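Endo-beta-1,4-mannanase (PDB 4CD8) hydrolyses internal beta-1,4-mannosidic linkages of mannans as an endo-acting glycoside hydrolase of family GH113. Local coordinates at residues 45-56 and 88-99. Residues are numbered along the deposited sequence; the frame is centred on the assembly and turned at random.
Sequences NWVTLAFAGLME and LKVCLKPTVNCR. With BMA (beta-D-mannopyranose), chain C.
Trp46 lays one ring face against Lys89, whose CB sits over the six-membered ring, 3.5 Å from its centroid and 10° off the normal. Lys89 CD continues along the same ring, reaching Trp46 CZ2. The indole is brought there by chi1 -82°, with CG beside the backbone N, and its in-plane edge meets the backbone N of Cys91. Further along this face of the sheet, Thr48 CG2 packs on Lys93 CB at 3.6 Å. Thr48 OG1 lies against Cys91 CB, buried and without a polar partner. Lys93 then extends away, and its NZ forms a salt bridge with Glu231, a residue of the inhibitor pocket, and a hydrogen bond to Asn180. Toward the C-terminal ends of the strands Ala52 CB touches Asn97 ND2. Asn97 ND2 gives a weak hydrogen bond to O6 of the mannose (3.2 Å), while Asn97 OD1 is held by Arg104. Beyond it the Arg99 guanidinium spreads one face over Leu54 CD1. Glu56 OE1 forms a salt bridge of charges with Arg99 NE (3.5 Å), with no N-H pointing at the oxygen. A water accepts from Arg99 NE and donates to Leu54 O and, weakly, to Glu56 OE1.

The other face is apolar and meets the surrounding helices. Val47 and Val90 stand side by side. Phe51 turns its ring face to Pro94 CA, 4.1 Å from the centroid, and its edge to Leu92 CD1. Helix 120-140 covers Pro94, Val96 and Met55. Eleven backbone hydrogen bonds, from Lys89 N–Asn45 O to Arg99 N–Met55 O, join the parallel strands. With helix 73-85 between them, they form a beta-alpha-beta unit of the TIM barrel, Asn97 reaching the mannose and Lys93 near the inhibitor, consistent with its active-site end.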
ATOM      1  N   ASN A  45     -10.513 -10.514  -2.221  1.00 16.41           N
ATOM      2  CA  ASN A  45     -11.683  -9.699  -2.022  1.00 15.54           C
ATOM      3  C   ASN A  45     -11.430  -8.187  -2.096  1.00 15.72           C
ATOM      4  O   ASN A  45     -12.382  -7.405  -2.146  1.00 16.10           O
ATOM      5  CB  ASN A  45     -12.394 -10.130  -0.742  1.00 17.81           C
ATOM      6  CG  ASN A  45     -11.543  -9.989   0.502  1.00 16.96           C
ATOM      7  OD1 ASN A  45     -10.371  -9.639   0.472  1.00 18.66           O
ATOM      8  ND2 ASN A  45     -12.153 -10.266   1.628  1.00 23.03           N
ATOM      9  N   TRP A  46     -10.152  -7.782  -2.149  1.00 15.99           N
ATOM     10  CA  TRP A  46      -9.758  -6.379  -2.177  1.00 14.67           C
ATOM     11  C   TRP A  46      -8.690  -6.143  -3.265  1.00 13.82           C
ATOM     12  O   TRP A  46      -7.819  -6.972  -3.497  1.00 15.63           O
ATOM     13  CB  TRP A  46      -9.133  -5.965  -0.843  1.00 14.60           C
ATOM     14  CG  TRP A  46     -10.097  -5.613   0.242  1.00 13.26           C
ATOM     15  CD1 TRP A  46     -10.671  -6.466   1.113  1.00 15.12           C
ATOM     16  CD2 TRP A  46     -10.585  -4.304   0.570  1.00 13.50           C
ATOM     17  NE1 TRP A  46     -11.511  -5.777   1.956  1.00 16.50           N
ATOM     18  CE2 TRP A  46     -11.479  -4.449   1.650  1.00 13.35           C
ATOM     19  CE3 TRP A  46     -10.362  -3.025   0.047  1.00 13.95           C
ATOM     20  CZ2 TRP A  46     -12.128  -3.360   2.223  1.00 16.43           C
ATOM     21  CZ3 TRP A  46     -11.006  -1.942   0.602  1.00 16.29           C
ATOM     22  CH2 TRP A  46     -11.895  -2.121   1.692  1.00 17.54           C
ATOM     23  N   VAL A  47      -8.725  -4.945  -3.820  1.00 13.67           N
ATOM     24  CA  VAL A  47      -7.615  -4.399  -4.623  1.00 11.32           C
ATOM     25  C   VAL A  47      -7.294  -3.018  -4.102  1.00 13.99           C
ATOM     26  O   VAL A  47      -8.214  -2.277  -3.718  1.00 14.78           O
ATOM     27  CB  VAL A  47      -7.976  -4.383  -6.109  1.00 14.72           C
ATOM     28  CG1 VAL A  47      -9.118  -3.435  -6.433  1.00 14.72           C
ATOM     29  CG2 VAL A  47      -6.758  -4.059  -6.957  1.00 15.52           C
ATOM     30  N   THR A  48      -6.008  -2.655  -4.097  1.00 14.36           N
ATOM     31  CA  THR A  48      -5.609  -1.314  -3.796  1.00 14.20           C
ATOM     32  C   THR A  48      -5.133  -0.659  -5.079  1.00 11.88           C
ATOM     33  O   THR A  48      -4.226  -1.217  -5.787  1.00 13.98           O
ATOM     34  CB  THR A  48      -4.522  -1.240  -2.712  1.00 12.50           C
ATOM     35  OG1 THR A  48      -5.066  -1.678  -1.468  1.00 13.63           O
ATOM     36  CG2 THR A  48      -4.006   0.136  -2.518  1.00 14.68           C
ATOM     37  N   LEU A  49      -5.705   0.481  -5.405  1.00 12.11           N
ATOM     38  CA  LEU A  49      -5.236   1.261  -6.554  1.00 11.71           C
ATOM     39  C   LEU A  49      -4.226   2.238  -5.991  1.00 13.41           C
ATOM     40  O   LEU A  49      -4.576   3.191  -5.302  1.00 13.38           O
ATOM     41  CB  LEU A  49      -6.401   2.012  -7.214  1.00 11.17           C
ATOM     42  CG  LEU A  49      -7.520   1.092  -7.734  1.00 14.14           C
ATOM     43  CD1 LEU A  49      -8.664   1.900  -8.285  1.00 15.55           C
ATOM     44  CD2 LEU A  49      -6.956   0.125  -8.760  1.00 15.41           C
ATOM     45  N   ALA A  50      -2.945   2.020  -6.343  1.00 16.03           N
ATOM     46  CA  ALA A  50      -1.857   2.778  -5.763  1.00 14.60           C
ATOM     47  C   ALA A  50      -1.163   3.586  -6.837  1.00 15.48           C
ATOM     48  O   ALA A  50      -0.857   3.050  -7.905  1.00 16.24           O
ATOM     49  CB  ALA A  50      -0.865   1.871  -5.059  1.00 15.71           C
ATOM     50  N   PHE A  51      -0.859   4.837  -6.503  1.00 14.35           N
ATOM     51  CA  PHE A  51      -0.114   5.693  -7.415  1.00 13.11           C
ATOM     52  C   PHE A  51       0.663   6.741  -6.669  1.00 16.44           C
ATOM     53  O   PHE A  51       0.386   7.017  -5.533  1.00 15.77           O
ATOM     54  CB  PHE A  51      -1.043   6.364  -8.438  1.00 14.85           C
ATOM     55  CG  PHE A  51      -2.030   7.322  -7.829  1.00 17.29           C
ATOM     56  CD1 PHE A  51      -3.198   6.852  -7.217  1.00 14.02           C
ATOM     57  CD2 PHE A  51      -1.786   8.671  -7.827  1.00 15.20           C
ATOM     58  CE1 PHE A  51      -4.099   7.770  -6.646  1.00 16.44           C
ATOM     59  CE2 PHE A  51      -2.686   9.578  -7.283  1.00 18.09           C
ATOM     60  CZ  PHE A  51      -3.824   9.113  -6.644  1.00 18.51           C
ATOM     61  N   ALA A  52       1.674   7.313  -7.320  1.00 16.87           N
ATOM     62  CA  ALA A  52       2.553   8.291  -6.685  1.00 16.98           C
ATOM     63  C   ALA A  52       2.618   9.603  -7.401  1.00 18.77           C
ATOM     64  O   ALA A  52       2.949   9.653  -8.595  1.00 19.82           O
ATOM     65  CB  ALA A  52       3.961   7.730  -6.538  1.00 17.90           C
ATOM     66  N   GLY A  53       2.324  10.661  -6.664  1.00 15.48           N
ATOM     67  CA  GLY A  53       2.733  12.003  -7.028  1.00 17.86           C
ATOM     68  C   GLY A  53       4.231  12.146  -6.870  1.00 17.19           C
ATOM     69  O   GLY A  53       4.881  11.285  -6.276  1.00 19.87           O
ATOM     70  N   LEU A  54       4.794  13.208  -7.450  1.00 19.74           N
ATOM     71  CA  LEU A  54       6.239  13.375  -7.457  1.00 18.89           C
ATOM     72  C   LEU A  54       6.668  14.680  -6.808  1.00 16.61           C
ATOM     73  O   LEU A  54       6.171  15.761  -7.132  1.00 19.35           O
ATOM     74  CB  LEU A  54       6.807  13.318  -8.888  1.00 22.54           C
ATOM     75  CG  LEU A  54       6.707  11.975  -9.613  1.00 26.80           C
ATOM     76  CD1 LEU A  54       7.171  12.123 -11.066  1.00 23.79           C
ATOM     77  CD2 LEU A  54       7.546  10.923  -8.882  1.00 22.43           C
ATOM     78  N   MET A  55       7.626  14.542  -5.910  1.00 17.31           N
ATOM     79  CA  MET A  55       8.308  15.654  -5.332  1.00 20.17           C
ATOM     80  C   MET A  55       9.556  15.891  -6.114  1.00 21.60           C
ATOM     81  O   MET A  55      10.292  14.959  -6.439  1.00 21.49           O
ATOM     82  CB  MET A  55       8.652  15.405  -3.879  1.00 17.92           C
ATOM     83  CG  MET A  55       7.416  15.536  -3.002  1.00 18.73           C
ATOM     84  SD  MET A  55       7.641  14.888  -1.342  1.00 17.17           S
ATOM     85  CE  MET A  55       8.803  16.107  -0.685  1.00 18.31           C
ATOM     86  N   GLU A  56       9.767  17.161  -6.376  1.00 25.45           N
ATOM     87  CA  GLU A  56      10.903  17.638  -7.092  1.00 28.88           C
ATOM     88  C   GLU A  56      12.196  17.281  -6.306  1.00 24.81           C
ATOM     89  O   GLU A  56      13.162  16.796  -6.882  1.00 48.26           O
ATOM     90  CB  GLU A  56      10.693  19.145  -7.286  1.00 29.73           C
ATOM     91  CG  GLU A  56      11.685  19.803  -8.204  1.00 32.87           C
ATOM     92  CD  GLU A  56      11.326  19.774  -9.679  1.00 36.14           C
ATOM     93  OE1 GLU A  56      10.265  19.243 -10.096  1.00 30.55           O
ATOM     94  OE2 GLU A  56      12.156  20.353 -10.424  1.00 40.83           O
ATOM     95  N   LEU A  88     -14.735  -6.842  -6.474  1.00 14.99           N
ATOM     96  CA  LEU A  88     -13.706  -6.435  -5.519  1.00 13.89           C
ATOM     97  C   LEU A  88     -14.124  -5.204  -4.684  1.00 16.16           C
ATOM     98  O   LEU A  88     -14.846  -4.352  -5.174  1.00 17.95           O
ATOM     99  CB  LEU A  88     -12.403  -6.107  -6.272  1.00 15.80           C
ATOM    100  CG  LEU A  88     -11.778  -7.313  -6.987  1.00 17.36           C
ATOM    101  CD1 LEU A  88     -10.728  -6.830  -7.993  1.00 19.12           C
ATOM    102  CD2 LEU A  88     -11.180  -8.289  -5.966  1.00 17.43           C
ATOM    103  N   LYS A  89     -13.673  -5.149  -3.420  1.00 14.71           N
ATOM    104  CA  LYS A  89     -13.620  -3.916  -2.652  1.00 13.87           C
ATOM    105  C   LYS A  89     -12.320  -3.190  -3.040  1.00 15.89           C
ATOM    106  O   LYS A  89     -11.336  -3.836  -3.397  1.00 14.06           O
ATOM    107  CB  LYS A  89     -13.699  -4.195  -1.161  1.00 14.95           C
ATOM    108  CG  LYS A  89     -15.038  -4.752  -0.741  1.00 18.77           C
ATOM    109  CD  LYS A  89     -15.047  -4.965   0.762  1.00 22.05           C
ATOM    110  CE  LYS A  89     -16.443  -5.327   1.284  1.00 25.33           C
ATOM    111  NZ  LYS A  89     -16.817  -6.689   0.851  1.00 31.17           N
ATOM    112  N   VAL A  90     -12.321  -1.865  -2.949  1.00 14.08           N
ATOM    113  CA  VAL A  90     -11.247  -1.038  -3.498  1.00 13.14           C
ATOM    114  C   VAL A  90     -10.726  -0.086  -2.439  1.00 13.79           C
ATOM    115  O   VAL A  90     -11.492   0.705  -1.852  1.00 14.74           O
ATOM    116  CB  VAL A  90     -11.684  -0.210  -4.715  1.00 12.50           C
ATOM    117  CG1 VAL A  90     -10.537   0.651  -5.232  1.00 13.36           C
ATOM    118  CG2 VAL A  90     -12.197  -1.089  -5.856  1.00 13.62           C
ATOM    119  N   CYS A  91      -9.410  -0.113  -2.219  1.00 14.86           N
ATOM    120  CA  CYS A  91      -8.722   0.902  -1.430  1.00 13.67           C
ATOM    121  C   CYS A  91      -7.996   1.850  -2.360  1.00 13.60           C
ATOM    122  O   CYS A  91      -7.290   1.390  -3.265  1.00 14.38           O
ATOM    123  CB  CYS A  91      -7.732   0.297  -0.468  1.00 12.66           C
ATOM    124  SG  CYS A  91      -6.797   1.495   0.497  1.00 15.03           S
ATOM    125  N   LEU A  92      -8.160   3.157  -2.165  1.00 13.59           N
ATOM    126  CA  LEU A  92      -7.394   4.144  -2.953  1.00 13.32           C
ATOM    127  C   LEU A  92      -6.202   4.594  -2.148  1.00 12.19           C
ATOM    128  O   LEU A  92      -6.354   5.041  -1.006  1.00 13.12           O
ATOM    129  CB  LEU A  92      -8.257   5.326  -3.365  1.00 13.97           C
ATOM    130  CG  LEU A  92      -7.637   6.283  -4.391  1.00 15.98           C
ATOM    131  CD1 LEU A  92      -7.258   5.584  -5.725  1.00 16.51           C
ATOM    132  CD2 LEU A  92      -8.558   7.475  -4.600  1.00 15.84           C
ATOM    133  N   LYS A  93      -4.995   4.531  -2.787  1.00 12.62           N
ATOM    134  CA  LYS A  93      -3.747   4.817  -2.109  1.00 13.38           C
ATOM    135  C   LYS A  93      -2.880   5.761  -2.904  1.00 13.82           C
ATOM    136  O   LYS A  93      -1.993   5.326  -3.676  1.00 14.69           O
ATOM    137  CB  LYS A  93      -2.971   3.546  -1.785  1.00 13.73           C
ATOM    138  CG  LYS A  93      -1.686   3.758  -1.008  1.00 15.29           C
ATOM    139  CD  LYS A  93      -1.059   2.423  -0.680  1.00 15.01           C
ATOM    140  CE  LYS A  93       0.442   2.468  -0.469  1.00 19.76           C
ATOM    141  NZ  LYS A  93       0.884   1.168   0.058  1.00 17.36           N
ATOM    142  N   PRO A  94      -3.125   7.053  -2.752  1.00 13.55           N
ATOM    143  CA  PRO A  94      -2.178   8.055  -3.261  1.00 13.01           C
ATOM    144  C   PRO A  94      -0.956   8.138  -2.361  1.00 14.58           C
ATOM    145  O   PRO A  94      -1.095   8.125  -1.156  1.00 17.70           O
ATOM    146  CB  PRO A  94      -2.978   9.365  -3.198  1.00 13.12           C
ATOM    147  CG  PRO A  94      -4.291   9.044  -2.610  1.00 17.06           C
ATOM    148  CD  PRO A  94      -4.207   7.680  -1.987  1.00 14.13           C
ATOM    149  N   THR A  95       0.249   8.225  -2.914  1.00 14.42           N
ATOM    150  CA  THR A  95       1.381   8.529  -2.105  1.00 14.56           C
ATOM    151  C   THR A  95       2.337   9.446  -2.887  1.00 15.58           C
ATOM    152  O   THR A  95       1.936  10.003  -3.900  1.00 14.94           O
ATOM    153  CB  THR A  95       2.067   7.248  -1.602  1.00 14.20           C
ATOM    154  OG1 THR A  95       3.055   7.595  -0.639  1.00 14.33           O
ATOM    155  CG2 THR A  95       2.728   6.493  -2.745  1.00 18.13           C
ATOM    156  N   VAL A  96       3.544   9.644  -2.368  1.00 14.57           N
ATOM    157  CA  VAL A  96       4.548  10.494  -3.062  1.00 15.98           C
ATOM    158  C   VAL A  96       5.841   9.736  -3.171  1.00 16.67           C
ATOM    159  O   VAL A  96       6.216   8.976  -2.280  1.00 16.24           O
ATOM    160  CB  VAL A  96       4.814  11.823  -2.322  1.00 18.60           C
ATOM    161  CG1 VAL A  96       3.571  12.686  -2.291  1.00 21.41           C
ATOM    162  CG2 VAL A  96       5.308  11.632  -0.897  1.00 18.62           C
ATOM    163  N   ASN A  97       6.516   9.985  -4.302  1.00 15.89           N
ATOM    164  CA  ASN A  97       7.908   9.609  -4.491  1.00 17.58           C
ATOM    165  C   ASN A  97       8.714  10.856  -4.779  1.00 17.50           C
ATOM    166  O   ASN A  97       8.167  11.879  -5.137  1.00 18.40           O
ATOM    167  CB  ASN A  97       8.044   8.642  -5.668  1.00 18.58           C
ATOM    168  CG  ASN A  97       7.563   7.240  -5.316  1.00 21.48           C
ATOM    169  OD1 ASN A  97       7.413   6.923  -4.128  1.00 20.46           O
ATOM    170  ND2 ASN A  97       7.319   6.408  -6.330  1.00 19.73           N
ATOM    171  N   CYS A  98      10.030  10.743  -4.666  1.00 18.83           N
ATOM    172  CA  CYS A  98      10.892  11.844  -5.032  1.00 19.23           C
ATOM    173  C   CYS A  98      11.552  11.529  -6.358  1.00 22.00           C
ATOM    174  O   CYS A  98      11.976  10.402  -6.541  1.00 21.74           O
ATOM    175  CB  CYS A  98      11.968  12.034  -3.972  1.00 17.78           C
ATOM    176  SG  CYS A  98      11.360  12.602  -2.381  1.00 22.42           S
ATOM    177  N   ARG A  99      11.636  12.527  -7.243  1.00 22.01           N
ATOM    178  CA  ARG A  99      12.295  12.396  -8.558  1.00 25.73           C
ATOM    179  C   ARG A  99      13.755  11.898  -8.479  1.00 23.09           C
ATOM    180  O   ARG A  99      14.206  11.122  -9.343  1.00 31.49           O
ATOM    181  CB  ARG A  99      12.251  13.738  -9.306  1.00 28.06           C
ATOM    182  CG  ARG A  99      10.893  14.093  -9.872  1.00 28.07           C
ATOM    183  CD  ARG A  99      10.847  15.438 -10.576  1.00 30.77           C
ATOM    184  NE  ARG A  99       9.457  15.871 -10.749  1.00 28.65           N
ATOM    185  CZ  ARG A  99       8.659  15.585 -11.783  1.00 27.45           C
ATOM    186  NH1 ARG A  99       9.109  14.902 -12.830  1.00 30.82           N
ATOM    187  NH2 ARG A  99       7.397  16.040 -11.795  1.00 29.90           N
TER
HETATM  188  C1  BMA C 401       8.299  -0.376  -6.018  1.00 24.21           C
HETATM  189  C2  BMA C 401       8.068  -1.092  -7.340  1.00 26.00           C
HETATM  190  C3  BMA C 401       8.863  -0.369  -8.424  1.00 28.73           C
HETATM  191  C4  BMA C 401       8.546   1.120  -8.363  1.00 27.38           C
HETATM  192  C5  BMA C 401       8.835   1.687  -6.973  1.00 27.10           C
HETATM  193  C6  BMA C 401       8.689   3.204  -6.872  1.00 28.02           C
HETATM  194  O1  BMA C 401       7.544  -1.009  -5.000  1.00 24.74           O
HETATM  195  O2  BMA C 401       6.743  -1.098  -7.796  1.00 24.65           O
HETATM  196  O3  BMA C 401       8.568  -0.906  -9.724  1.00 31.40           O
HETATM  197  O4  BMA C 401       9.436   1.715  -9.290  1.00 29.61           O
HETATM  198  O5  BMA C 401       7.938   1.006  -6.087  1.00 25.06           O
HETATM  199  O6  BMA C 401       8.530   3.606  -5.501  1.00 27.55           O
HETATM  200  O   HOH W   1       7.600  17.332  -9.320  1.00 38.37           O